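Local atomic coordinates of protein 1d10 (Caenorhabditis elegans, PDB entry 1T9F), a protein that is of unknown function but folds as a beta-trefoil built of MIR repeats, related to the SDF2 family, and is probably made with a signal sequence. Residues A[83-88]-A[106-111]; A[55-60]-A[74-79]; A[93-98]-A[148-153]; A[39-44]-A[155-160]; A[3-8]-A[125-130]. All blocks are in the same frame, centred on the assembly; numbering follows the deposited sequence.

How the contacts relate
Contacts 2 and 4 are the buried strand pairs, on opposite sides of the chain's centre: contact 2 joins neighbouring strands of the six-stranded barrel, contact 4 joins strands of the second sheet that lie far apart in sequence. Contact 3 is a surface meeting of loops, apolar and without a hydrogen bond across it; it touches contact 4 where S96 meets E159. Contact 1, partly buried, puts an aromatic ring against a loop and adds a water bridge; the salt bridge E108-K78 and the ring of F85 tie it to contact 2. Contact 5, also partly buried, brings together two loops by backbone bonds and a valine over an indole, both touching I55 of contact 2.

Contact 1: residues A[83-88]-A[106-111]; sequences GTFLHS and GSEAES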
# COMPACT_ATOMS: atom_id res chain seq x y z
N GLY A 83 -13.23 -3.35 0.52
CA GLY A 83 -13.04 -4.47 -0.38
C GLY A 83 -12.24 -4.19 -1.65
O GLY A 83 -12.14 -5.05 -2.52
N THR A 84 -11.67 -2.99 -1.74
CA THR A 84 -10.87 -2.58 -2.88
C THR A 84 -9.41 -3.05 -2.74
O THR A 84 -9.03 -3.63 -1.71
CB THR A 84 -10.86 -1.05 -2.99
OG1 THR A 84 -10.51 -0.50 -1.72
CG2 THR A 84 -12.22 -0.52 -3.42
N PHE A 85 -8.60 -2.80 -3.77
CA PHE A 85 -7.19 -3.19 -3.75
C PHE A 85 -6.27 -1.99 -4.02
O PHE A 85 -6.62 -1.09 -4.79
CB PHE A 85 -6.90 -4.28 -4.80
CG PHE A 85 -7.29 -5.67 -4.37
CD1 PHE A 85 -8.55 -6.17 -4.64
CD2 PHE A 85 -6.38 -6.46 -3.67
CE1 PHE A 85 -8.92 -7.45 -4.22
CE2 PHE A 85 -6.73 -7.74 -3.25
CZ PHE A 85 -8.01 -8.24 -3.53
N LEU A 86 -5.10 -1.97 -3.38
CA LEU A 86 -4.15 -0.89 -3.60
C LEU A 86 -3.85 -0.97 -5.09
O LEU A 86 -3.40 -2.01 -5.59
CB LEU A 86 -2.88 -1.14 -2.79
CG LEU A 86 -1.92 0.03 -2.75
CD1 LEU A 86 -2.59 1.22 -2.05
CD2 LEU A 86 -0.66 -0.40 -2.01
N HIS A 87 -4.06 0.13 -5.79
CA HIS A 87 -3.91 0.15 -7.24
C HIS A 87 -3.10 1.32 -7.78
O HIS A 87 -3.03 2.38 -7.16
CB HIS A 87 -5.32 0.21 -7.85
CG HIS A 87 -5.38 -0.04 -9.32
ND1 HIS A 87 -5.55 -1.31 -9.85
CD2 HIS A 87 -5.36 0.81 -10.37
CE1 HIS A 87 -5.65 -1.22 -11.16
NE2 HIS A 87 -5.54 0.05 -11.51
N SER A 88 -2.47 1.11 -8.93
CA SER A 88 -1.74 2.19 -9.57
C SER A 88 -1.91 2.09 -11.08
O SER A 88 -2.36 1.07 -11.60
CB SER A 88 -0.27 2.19 -9.21
OG SER A 88 0.21 3.53 -9.33
N GLY A 106 -11.40 -1.50 -7.64
CA GLY A 106 -12.17 -2.72 -7.78
C GLY A 106 -12.56 -3.58 -6.60
O GLY A 106 -13.15 -3.10 -5.64
N SER A 107 -12.24 -4.87 -6.72
CA SER A 107 -12.57 -5.89 -5.72
C SER A 107 -11.90 -7.17 -6.18
O SER A 107 -11.16 -7.17 -7.15
CB SER A 107 -14.08 -6.12 -5.70
OG SER A 107 -14.50 -6.66 -6.95
N GLU A 108 -12.15 -8.28 -5.49
CA GLU A 108 -11.54 -9.54 -5.88
C GLU A 108 -11.96 -9.93 -7.30
O GLU A 108 -11.19 -10.52 -8.06
CB GLU A 108 -11.93 -10.66 -4.90
CG GLU A 108 -11.21 -10.54 -3.57
CD GLU A 108 -11.58 -11.65 -2.61
OE1 GLU A 108 -11.49 -12.84 -2.98
OE2 GLU A 108 -11.95 -11.32 -1.46
N ALA A 109 -13.20 -9.59 -7.64
CA ALA A 109 -13.74 -9.90 -8.96
C ALA A 109 -13.16 -9.02 -10.06
O ALA A 109 -12.90 -9.50 -11.16
CB ALA A 109 -15.27 -9.77 -8.95
N GLU A 110 -12.94 -7.74 -9.77
CA GLU A 110 -12.42 -6.82 -10.78
C GLU A 110 -10.89 -6.68 -10.79
O GLU A 110 -10.34 -6.02 -11.66
CB GLU A 110 -12.99 -5.42 -10.57
CG GLU A 110 -14.51 -5.33 -10.56
CD GLU A 110 -14.98 -4.02 -9.96
OE1 GLU A 110 -15.10 -3.02 -10.69
OE2 GLU A 110 -15.20 -3.99 -8.73
N SER A 111 -10.23 -7.26 -9.81
CA SER A 111 -8.77 -7.15 -9.69
C SER A 111 -8.02 -7.55 -10.96
O SER A 111 -8.34 -8.56 -11.60
CB SER A 111 -8.29 -8.01 -8.52
OG SER A 111 -6.89 -7.88 -8.34
O HOH W 1 -13.56 -7.49 -2.79
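The F85 ring lies with its CE1 edge against the backbone where S107 passes into E108: CE1 is 3.6 Å from S107 C and E108 N is in the plane of the ring. With CG anti to the carbonyl carbon (chi1 -80°), the ring reaches out to this turn, and CZ comes 3.9 Å from E108 CG. The E108 chain leaves at an oblique crossing, its carboxylate plane 87° to the ring, and its OE2 finds a salt bridge with K78 NZ. S111 OG sits over one face of the ring and is hydrogen-bonded to D115; F56 meets the ring edge-to-face. Strand 85-89 pairs with strand 100-105 as a hairpin of the second MIR repeat in this beta-trefoil, and 106-111 is the loop that leaves the hairpin. No direct hydrogen bond crosses between the two segments. Instead G83 O receives a CA-H...O contact from S107 CA at 3.3 Å, nearly straight at 163°, and a bond donated by a water at 2.8 Å. That water in turn accepts from E108 N at 3.1 Å, so the carbonyl and the amide are joined through one molecule. T84 CG2 rests 3.5 Å from G106 O, while its OG1 turns to T82. Inside the loop, S107 OG donates to E110 OE2 at 3.3 Å, using the anti lone pair of the carboxylate.

Contact 2: residues A[55-60]-A[74-79]; sequences IFPALN and KIRLKH
Strand 74-79 runs antiparallel to strand 53-57 in the closed six-stranded barrel of the beta-trefoil. At its start, K74 CB lies 3.8 Å from A58 CB. I75 follows, its CG2 packed on I55 CG2 at 4.1 Å. R76 does most of the work. Its backbone forms the hydrogen-bonded pair with F56: F56 N gives to R76 O at 2.8 Å, and R76 N returns to F56 O at 3.0 Å. The side chain, bent at chi3 (-64°), folds back over the same partner strand and grips P57 O side-on, from NE at 2.9 Å and from NH2 at 3.2 Å, with P57 O in the guanidinium plane. L59 CA sits over one face of this group and F56 CD2 over the other; the F56 ring stands 83° to it, and NH1 goes on to S111 OG. L77 then returns to the face of I55, the two side chains lying side by side with CD2 3.9 Å from I55 CG1. K78, fully extended towards E108, crosses the F56 ring obliquely, its CD 3.5 Å from F56 CE1.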
# COMPACT_ATOMS: atom_id res chain seq x y z
N ILE A 55 -3.12 -8.92 3.04
CA ILE A 55 -2.18 -9.38 2.03
C ILE A 55 -2.77 -10.53 1.23
O ILE A 55 -3.19 -11.54 1.79
CB ILE A 55 -0.86 -9.83 2.68
CG1 ILE A 55 -0.25 -8.66 3.45
CG2 ILE A 55 0.10 -10.33 1.61
CD1 ILE A 55 0.94 -9.03 4.25
N PHE A 56 -2.80 -10.35 -0.09
CA PHE A 56 -3.30 -11.35 -1.03
C PHE A 56 -2.18 -11.79 -1.97
O PHE A 56 -1.23 -11.04 -2.20
CB PHE A 56 -4.42 -10.76 -1.90
CG PHE A 56 -5.80 -10.98 -1.36
CD1 PHE A 56 -6.19 -10.40 -0.16
CD2 PHE A 56 -6.71 -11.76 -2.05
CE1 PHE A 56 -7.48 -10.60 0.34
CE2 PHE A 56 -8.01 -11.97 -1.56
CZ PHE A 56 -8.39 -11.38 -0.36
N PRO A 57 -2.27 -13.02 -2.51
CA PRO A 57 -1.21 -13.46 -3.43
C PRO A 57 -1.35 -12.61 -4.69
O PRO A 57 -2.39 -11.96 -4.88
CB PRO A 57 -1.54 -14.93 -3.66
CG PRO A 57 -3.05 -14.95 -3.55
CD PRO A 57 -3.30 -14.06 -2.35
N ALA A 58 -0.33 -12.60 -5.53
CA ALA A 58 -0.37 -11.81 -6.77
C ALA A 58 -1.57 -12.21 -7.62
O ALA A 58 -2.11 -13.31 -7.45
CB ALA A 58 0.93 -12.00 -7.54
N LEU A 59 -1.97 -11.34 -8.54
CA LEU A 59 -3.13 -11.62 -9.40
C LEU A 59 -3.12 -13.01 -10.02
O LEU A 59 -4.13 -13.71 -10.00
CB LEU A 59 -3.24 -10.58 -10.52
CG LEU A 59 -4.41 -10.85 -11.49
CD1 LEU A 59 -5.73 -10.68 -10.75
CD2 LEU A 59 -4.35 -9.90 -12.67
N ASN A 60 -1.98 -13.41 -10.58
CA ASN A 60 -1.92 -14.73 -11.21
C ASN A 60 -1.19 -15.78 -10.38
O ASN A 60 -0.58 -16.71 -10.92
CB ASN A 60 -1.28 -14.60 -12.59
CG ASN A 60 -2.10 -13.73 -13.53
OD1 ASN A 60 -3.29 -13.99 -13.76
ND2 ASN A 60 -1.48 -12.69 -14.08
N LYS A 74 5.45 -10.77 -5.72
CA LYS A 74 4.41 -9.77 -5.87
C LYS A 74 3.24 -10.13 -4.96
O LYS A 74 3.02 -11.30 -4.66
CB LYS A 74 3.93 -9.68 -7.32
CG LYS A 74 4.94 -9.03 -8.25
CD LYS A 74 4.41 -8.84 -9.65
CE LYS A 74 4.30 -10.16 -10.40
NZ LYS A 74 3.96 -9.93 -11.82
N ILE A 75 2.53 -9.11 -4.50
CA ILE A 75 1.35 -9.31 -3.66
C ILE A 75 0.32 -8.29 -4.08
O ILE A 75 0.57 -7.44 -4.93
CB ILE A 75 1.63 -9.07 -2.16
CG1 ILE A 75 2.09 -7.62 -1.93
CG2 ILE A 75 2.65 -10.06 -1.65
CD1 ILE A 75 2.23 -7.23 -0.45
N ARG A 76 -0.86 -8.40 -3.48
CA ARG A 76 -1.94 -7.47 -3.69
C ARG A 76 -2.36 -7.09 -2.28
O ARG A 76 -2.23 -7.89 -1.35
CB ARG A 76 -3.11 -8.13 -4.44
CG ARG A 76 -2.93 -8.16 -5.97
CD ARG A 76 -4.15 -8.79 -6.64
NE ARG A 76 -4.29 -10.18 -6.24
CZ ARG A 76 -5.40 -10.90 -6.36
NH1 ARG A 76 -6.50 -10.35 -6.86
NH2 ARG A 76 -5.42 -12.16 -5.94
N LEU A 77 -2.83 -5.86 -2.09
CA LEU A 77 -3.24 -5.42 -0.77
C LEU A 77 -4.71 -5.00 -0.80
O LEU A 77 -5.08 -4.04 -1.48
CB LEU A 77 -2.37 -4.25 -0.30
CG LEU A 77 -0.94 -4.59 0.12
CD1 LEU A 77 -0.16 -3.31 0.44
CD2 LEU A 77 -0.98 -5.50 1.35
N LYS A 78 -5.53 -5.74 -0.07
CA LYS A 78 -6.96 -5.47 -0.00
C LYS A 78 -7.34 -4.55 1.17
O LYS A 78 -6.97 -4.82 2.31
CB LYS A 78 -7.71 -6.79 0.13
CG LYS A 78 -9.22 -6.66 0.01
CD LYS A 78 -9.89 -8.01 0.17
CE LYS A 78 -11.38 -7.93 -0.08
NZ LYS A 78 -11.99 -9.26 0.12
N HIS A 79 -8.05 -3.47 0.87
CA HIS A 79 -8.50 -2.57 1.92
C HIS A 79 -9.74 -3.24 2.50
O HIS A 79 -10.76 -3.37 1.83
CB HIS A 79 -8.84 -1.20 1.34
CG HIS A 79 -9.26 -0.20 2.36
ND1 HIS A 79 -10.51 0.38 2.37
CD2 HIS A 79 -8.59 0.32 3.42
CE1 HIS A 79 -10.59 1.23 3.38
NE2 HIS A 79 -9.44 1.21 4.04

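Contact 3: residues A[93-98]-A[148-153]; sequences APLSKQ and QQFGRP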
# COMPACT_ATOMS: atom_id res chain seq x y z
N ALA A 93 -0.91 12.08 -9.98
CA ALA A 93 -1.29 12.20 -8.57
C ALA A 93 -2.22 13.40 -8.39
O ALA A 93 -2.20 14.33 -9.20
CB ALA A 93 -0.05 12.36 -7.70
N PRO A 94 -3.05 13.39 -7.34
CA PRO A 94 -3.99 14.48 -7.07
C PRO A 94 -3.37 15.84 -6.72
O PRO A 94 -3.82 16.87 -7.21
CB PRO A 94 -4.85 13.93 -5.94
CG PRO A 94 -3.90 13.04 -5.21
CD PRO A 94 -3.21 12.31 -6.34
N LEU A 95 -2.35 15.85 -5.87
CA LEU A 95 -1.71 17.11 -5.48
C LEU A 95 -0.29 17.24 -6.00
O LEU A 95 0.26 18.35 -6.06
CB LEU A 95 -1.70 17.26 -3.95
CG LEU A 95 -3.04 17.22 -3.22
CD1 LEU A 95 -2.80 17.31 -1.72
CD2 LEU A 95 -3.93 18.35 -3.69
N SER A 96 0.31 16.12 -6.38
CA SER A 96 1.67 16.15 -6.91
C SER A 96 1.66 15.75 -8.38
O SER A 96 1.74 14.57 -8.72
CB SER A 96 2.57 15.20 -6.11
OG SER A 96 2.71 15.67 -4.78
N LYS A 97 1.56 16.76 -9.24
CA LYS A 97 1.52 16.57 -10.68
C LYS A 97 2.66 15.71 -11.25
O LYS A 97 2.46 14.97 -12.22
CB LYS A 97 1.53 17.93 -11.37
CG LYS A 97 0.31 18.80 -11.08
CD LYS A 97 -0.93 18.27 -11.78
CE LYS A 97 -2.08 19.27 -11.72
NZ LYS A 97 -3.23 18.89 -12.59
N GLN A 98 3.84 15.82 -10.65
CA GLN A 98 5.00 15.07 -11.13
C GLN A 98 4.95 13.59 -10.77
O GLN A 98 5.77 12.80 -11.26
CB GLN A 98 6.29 15.66 -10.57
CG GLN A 98 6.14 16.93 -9.73
CD GLN A 98 5.50 16.69 -8.38
OE1 GLN A 98 4.28 16.56 -8.28
NE2 GLN A 98 6.32 16.63 -7.33
N GLN A 148 3.12 15.84 0.66
CA GLN A 148 2.01 16.78 0.66
C GLN A 148 0.91 16.27 1.57
O GLN A 148 0.82 15.07 1.83
CB GLN A 148 1.46 16.95 -0.76
CG GLN A 148 2.39 17.70 -1.69
CD GLN A 148 2.70 19.09 -1.19
OE1 GLN A 148 1.80 19.90 -1.00
NE2 GLN A 148 3.97 19.37 -0.95
N GLN A 149 0.08 17.19 2.05
CA GLN A 149 -1.03 16.84 2.92
C GLN A 149 -2.32 17.40 2.32
O GLN A 149 -2.30 18.43 1.64
CB GLN A 149 -0.83 17.44 4.31
CG GLN A 149 0.25 16.76 5.14
CD GLN A 149 0.32 17.32 6.55
OE1 GLN A 149 -0.71 17.58 7.18
NE2 GLN A 149 1.53 17.49 7.07
N PHE A 150 -3.43 16.72 2.56
CA PHE A 150 -4.72 17.16 2.05
C PHE A 150 -5.39 18.12 3.01
O PHE A 150 -5.01 18.23 4.17
CB PHE A 150 -5.65 15.97 1.85
CG PHE A 150 -5.27 15.06 0.73
CD1 PHE A 150 -5.42 15.46 -0.59
CD2 PHE A 150 -4.76 13.80 1.00
CE1 PHE A 150 -5.08 14.62 -1.64
CE2 PHE A 150 -4.41 12.94 -0.05
CZ PHE A 150 -4.57 13.35 -1.37
N GLY A 151 -6.40 18.81 2.49
CA GLY A 151 -7.19 19.72 3.29
C GLY A 151 -8.51 19.00 3.47
O GLY A 151 -8.57 17.79 3.24
N ARG A 152 -9.56 19.71 3.87
CA ARG A 152 -10.86 19.08 4.06
C ARG A 152 -11.28 18.40 2.75
O ARG A 152 -10.84 18.80 1.68
CB ARG A 152 -11.91 20.13 4.44
CG ARG A 152 -12.44 20.95 3.27
CD ARG A 152 -11.31 21.63 2.51
NE ARG A 152 -10.53 22.52 3.37
CZ ARG A 152 -11.04 23.53 4.07
NH1 ARG A 152 -12.34 23.78 4.02
NH2 ARG A 152 -10.25 24.29 4.81
N PRO A 153 -12.15 17.38 2.82
CA PRO A 153 -12.79 16.79 4.00
C PRO A 153 -11.92 15.75 4.71
O PRO A 153 -12.40 15.00 5.55
CB PRO A 153 -14.04 16.16 3.42
CG PRO A 153 -13.53 15.63 2.11
CD PRO A 153 -12.71 16.79 1.59
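S96 OG is held by one hydrogen bond, to E159 OE1, an oxygen that S146 OG grips as well; the other oxygen of that carboxylate, OE2, takes the backbone N of L95. Two hydroxyls and a backbone N-H thus hold the E159 carboxylate, two of the three coming from the loop 93-98. Turned anti to the carbonyl carbon (chi1 -65°), S96 OG also brushes Q148 CG at 3.7 Å; the Q148 chain bends at chi2 (-60°). No hydrogen bond runs directly between 93-98 and 148-153, and the main contact is apolar. L95 carries it: CD1 lies 3.4 Å from F150 CD1, a tight approach, and its CG is 3.7 Å from F150 CE1, so the branch meets the CD1-CE1 side of the ring obliquely. The same CD1 comes 3.6 Å from Q149 O. P94 reaches the far end of the ring, in its plane, with CG 3.9 Å from F150 CZ, the two side chains crossing at about a right angle. F150 itself is set by backbone hydrogen bonds to G156 and Q157, and its CG lies anti to the carbonyl carbon, which turns the ring towards the proline and leucine. The loop 93-98 joins strands 85-89 and 100-105 of the second MIR repeat, and 148-153 lies in the link between strands 142-146 and 158-163 of the third: two hairpin loops of a beta-trefoil meeting at the surface.

Contact 4: residues A[39-44]-A[155-160]; sequences SVTAVK and HGQREV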
# COMPACT_ATOMS: atom_id res chain seq x y z
N SER A 39 -9.71 7.27 -3.21
CA SER A 39 -8.39 7.74 -2.82
C SER A 39 -7.70 6.86 -1.77
O SER A 39 -8.33 6.05 -1.09
CB SER A 39 -8.48 9.17 -2.28
OG SER A 39 -9.21 9.21 -1.06
N VAL A 40 -6.38 7.06 -1.66
CA VAL A 40 -5.55 6.35 -0.70
C VAL A 40 -4.70 7.41 -0.04
O VAL A 40 -4.12 8.26 -0.72
CB VAL A 40 -4.61 5.33 -1.38
CG1 VAL A 40 -3.61 4.77 -0.37
CG2 VAL A 40 -5.43 4.20 -2.00
N THR A 41 -4.62 7.38 1.29
CA THR A 41 -3.82 8.36 2.02
C THR A 41 -3.04 7.68 3.13
O THR A 41 -3.01 6.45 3.23
CB THR A 41 -4.73 9.41 2.70
OG1 THR A 41 -5.43 8.79 3.79
CG2 THR A 41 -5.74 9.98 1.69
N ALA A 42 -2.40 8.50 3.97
CA ALA A 42 -1.67 8.00 5.12
C ALA A 42 -2.14 8.88 6.27
O ALA A 42 -2.12 10.11 6.17
CB ALA A 42 -0.17 8.14 4.92
N VAL A 43 -2.55 8.26 7.37
CA VAL A 43 -3.07 9.00 8.51
C VAL A 43 -2.24 8.95 9.79
O VAL A 43 -1.71 7.91 10.16
CB VAL A 43 -4.49 8.51 8.85
CG1 VAL A 43 -5.43 8.81 7.69
CG2 VAL A 43 -4.48 7.01 9.13
N LYS A 44 -2.15 10.10 10.45
CA LYS A 44 -1.44 10.22 11.72
C LYS A 44 -2.54 10.04 12.76
O LYS A 44 -2.82 10.93 13.56
CB LYS A 44 -0.79 11.61 11.81
CG LYS A 44 -0.30 12.01 13.20
CD LYS A 44 0.59 10.96 13.84
CE LYS A 44 1.01 11.40 15.25
NZ LYS A 44 -0.16 11.69 16.13
N HIS A 155 -8.66 16.59 6.11
CA HIS A 155 -7.59 17.46 6.57
C HIS A 155 -6.45 16.82 7.35
O HIS A 155 -6.66 16.11 8.33
CB HIS A 155 -8.19 18.60 7.41
CG HIS A 155 -7.17 19.48 8.04
ND1 HIS A 155 -6.48 19.13 9.18
CD2 HIS A 155 -6.70 20.70 7.69
CE1 HIS A 155 -5.63 20.09 9.50
NE2 HIS A 155 -5.74 21.05 8.61
N GLY A 156 -5.23 17.09 6.90
CA GLY A 156 -4.06 16.56 7.58
C GLY A 156 -3.58 15.21 7.09
O GLY A 156 -2.50 14.76 7.47
N GLN A 157 -4.38 14.54 6.26
CA GLN A 157 -3.98 13.23 5.75
C GLN A 157 -2.92 13.40 4.67
O GLN A 157 -3.00 14.31 3.84
CB GLN A 157 -5.20 12.48 5.23
CG GLN A 157 -6.21 12.16 6.34
CD GLN A 157 -7.36 11.30 5.88
OE1 GLN A 157 -7.21 10.44 5.01
NE2 GLN A 157 -8.53 11.51 6.48
N ARG A 158 -1.90 12.54 4.69
CA ARG A 158 -0.81 12.64 3.72
C ARG A 158 -1.11 12.03 2.35
O ARG A 158 -1.77 10.99 2.25
CB ARG A 158 0.46 12.00 4.29
CG ARG A 158 1.04 12.71 5.51
CD ARG A 158 0.26 12.39 6.77
NE ARG A 158 1.04 12.65 7.98
CZ ARG A 158 1.19 13.84 8.56
NH1 ARG A 158 0.60 14.91 8.04
NH2 ARG A 158 1.93 13.96 9.66
N GLU A 159 -0.63 12.69 1.30
CA GLU A 159 -0.83 12.20 -0.06
C GLU A 159 0.09 11.01 -0.31
O GLU A 159 1.28 11.05 0.01
CB GLU A 159 -0.53 13.30 -1.09
CG GLU A 159 -0.59 12.81 -2.54
CD GLU A 159 -0.08 13.84 -3.55
OE1 GLU A 159 0.90 14.55 -3.23
OE2 GLU A 159 -0.64 13.92 -4.66
N VAL A 160 -0.49 9.94 -0.86
CA VAL A 160 0.24 8.73 -1.20
C VAL A 160 0.31 8.69 -2.73
O VAL A 160 -0.71 8.85 -3.41
CB VAL A 160 -0.51 7.48 -0.69
CG1 VAL A 160 0.19 6.22 -1.20
CG2 VAL A 160 -0.55 7.46 0.84
O HOH W 2 -3.07 10.29 -1.97
O HOH W 3 -3.84 12.24 9.21
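The guanidinium of R158 has K44 CB over one face, 4.2 Å from NH2, while NE makes a salt bridge to D20. The amide of Q157 runs alongside V43, whose CG1 is 3.6 Å from Q157 CD. In the plane of that amide, OE1 accepts T41 OG1 at 2.7 Å. An alanine in place of Q157 would remove this acceptor and would probably leave the T41 hydroxyl without its bond and V43 CG1 less well packed. Between the backbones, A42 and R158 form a hydrogen-bonded antiparallel pair, R158 N to A42 O at 2.9 Å and A42 N to R158 O at 3.1 Å. Further along, a water replaces the direct bond, giving to V40 O at 2.6 Å and accepting from V160 N at 2.8 Å. V160 CG2 presses on T41 C at 3.4 Å. Strands 38-43 and 158-163 belong to hairpins of the first and third MIR repeats, and their pairing joins these two within the hairpin cap of the beta-trefoil.

Contact 5: residues A[3-8]-A[125-130]; sequences DEDFVT and EWLESE
V7 lies flat on the indole of W126. Its CB is 3.7 Å from W126 CD2, at the rim of the ring system. CG1, anti to the backbone N (chi1 -179°), runs out over the six-membered ring, 3.8 Å from W126 CE3, and CG2 sits squarely above the five-membered ring, 3.5 Å from its centroid and only 5° off the normal, a textbook CH-pi contact. Backbone bonds run beside this CH-pi contact. V7 N gives a short bond to W126 O at 2.7 Å, in the carbonyl plane, and one step away E128 N gives to D5 O at 3.0 Å, approaching from above that carbonyl's plane. Between them F6 and L127 come within 4.0 Å, CA to CA, a single bridge rather than a strand pair, and L127 opens a type I turn that ends at E130. D5, with CG in the crowded position between N and the carbonyl carbon, lays OD2 3.4 Å from L127 CB. The F6 ring runs beside E125, their planes 24° apart. An alanine in place of W126 would take away the surface under V7 and would probably loosen the hold between the N-terminal segment and this loop. Around the pair stand the barrel strands: I55 of 53-57 meets both side chains, L13 of 12-17 touches V7, and F15 of 12-17, V174 of 172-175 and, edge-to-face, F132 of 131-136 touch the indole.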
# COMPACT_ATOMS: atom_id res chain seq x y z
N ASP A 3 14.02 -14.92 13.53
CA ASP A 3 14.15 -15.02 12.07
C ASP A 3 12.94 -15.69 11.43
O ASP A 3 12.97 -16.01 10.25
CB ASP A 3 15.42 -15.79 11.72
CG ASP A 3 16.59 -15.46 12.63
OD1 ASP A 3 16.87 -14.26 12.83
OD2 ASP A 3 17.23 -16.40 13.16
N GLU A 4 11.90 -15.91 12.22
CA GLU A 4 10.69 -16.56 11.72
C GLU A 4 9.44 -15.76 12.06
O GLU A 4 8.35 -16.32 12.19
CB GLU A 4 10.60 -17.99 12.27
CG GLU A 4 9.50 -18.84 11.64
CD GLU A 4 9.69 -20.33 11.89
OE1 GLU A 4 8.82 -21.12 11.47
OE2 GLU A 4 10.71 -20.72 12.51
N ASP A 5 9.60 -14.45 12.19
CA ASP A 5 8.48 -13.56 12.48
C ASP A 5 8.02 -12.97 11.15
O ASP A 5 7.64 -11.80 11.07
CB ASP A 5 8.91 -12.44 13.44
CG ASP A 5 9.92 -11.48 12.81
OD1 ASP A 5 10.34 -10.53 13.51
OD2 ASP A 5 10.29 -11.66 11.63
N PHE A 6 8.05 -13.79 10.11
CA PHE A 6 7.68 -13.36 8.77
C PHE A 6 6.21 -13.01 8.56
O PHE A 6 5.33 -13.48 9.28
CB PHE A 6 8.10 -14.42 7.74
CG PHE A 6 7.73 -15.82 8.12
CD1 PHE A 6 6.40 -16.20 8.26
CD2 PHE A 6 8.72 -16.77 8.34
CE1 PHE A 6 6.06 -17.51 8.61
CE2 PHE A 6 8.40 -18.08 8.69
CZ PHE A 6 7.06 -18.45 8.82
N VAL A 7 5.98 -12.17 7.56
CA VAL A 7 4.64 -11.74 7.19
C VAL A 7 4.03 -12.86 6.37
O VAL A 7 4.68 -13.41 5.49
CB VAL A 7 4.71 -10.46 6.33
CG1 VAL A 7 3.31 -10.00 5.98
CG2 VAL A 7 5.46 -9.37 7.09
N THR A 8 2.78 -13.20 6.67
CA THR A 8 2.12 -14.31 5.98
C THR A 8 0.96 -13.93 5.07
O THR A 8 0.34 -12.88 5.22
CB THR A 8 1.62 -15.34 7.01
OG1 THR A 8 0.59 -14.75 7.81
CG2 THR A 8 2.76 -15.79 7.91
N GLU A 125 12.45 -13.46 2.74
CA GLU A 125 11.32 -13.82 3.58
C GLU A 125 10.95 -12.57 4.37
O GLU A 125 11.61 -12.20 5.34
CB GLU A 125 11.67 -14.98 4.52
CG GLU A 125 10.56 -16.02 4.58
CD GLU A 125 11.00 -17.34 5.15
OE1 GLU A 125 10.20 -18.30 5.08
OE2 GLU A 125 12.14 -17.44 5.67
N TRP A 126 9.88 -11.92 3.91
CA TRP A 126 9.36 -10.71 4.51
C TRP A 126 9.21 -10.86 6.02
O TRP A 126 8.35 -11.59 6.49
CB TRP A 126 8.01 -10.39 3.88
CG TRP A 126 7.48 -9.02 4.15
CD1 TRP A 126 8.07 -8.04 4.89
CD2 TRP A 126 6.25 -8.47 3.67
NE1 TRP A 126 7.28 -6.91 4.90
CE2 TRP A 126 6.16 -7.15 4.16
CE3 TRP A 126 5.22 -8.98 2.87
CZ2 TRP A 126 5.06 -6.32 3.87
CZ3 TRP A 126 4.13 -8.15 2.59
CH2 TRP A 126 4.06 -6.84 3.09
N LEU A 127 10.06 -10.16 6.77
CA LEU A 127 10.03 -10.21 8.23
C LEU A 127 9.26 -9.00 8.75
O LEU A 127 9.42 -7.88 8.26
CB LEU A 127 11.46 -10.20 8.79
CG LEU A 127 12.45 -11.24 8.29
CD1 LEU A 127 13.83 -10.95 8.86
CD2 LEU A 127 11.99 -12.64 8.67
N GLU A 128 8.43 -9.23 9.76
CA GLU A 128 7.62 -8.17 10.34
C GLU A 128 8.46 -7.08 11.02
O GLU A 128 7.97 -5.99 11.29
CB GLU A 128 6.65 -8.77 11.36
CG GLU A 128 5.65 -7.79 11.93
CD GLU A 128 4.53 -8.49 12.68
OE1 GLU A 128 3.95 -9.44 12.10
OE2 GLU A 128 4.23 -8.11 13.83
N SER A 129 9.73 -7.38 11.26
CA SER A 129 10.64 -6.45 11.94
C SER A 129 11.52 -5.63 11.00
O SER A 129 12.36 -4.86 11.46
CB SER A 129 11.55 -7.23 12.88
OG SER A 129 12.41 -8.07 12.14
N GLU A 130 11.33 -5.77 9.70
CA GLU A 130 12.17 -5.02 8.79
C GLU A 130 11.41 -3.95 8.02
O GLU A 130 10.18 -3.98 7.93
CB GLU A 130 12.85 -5.98 7.81
CG GLU A 130 11.95 -6.46 6.69
CD GLU A 130 12.53 -7.66 5.97
OE1 GLU A 130 12.35 -8.79 6.47
OE2 GLU A 130 13.17 -7.48 4.91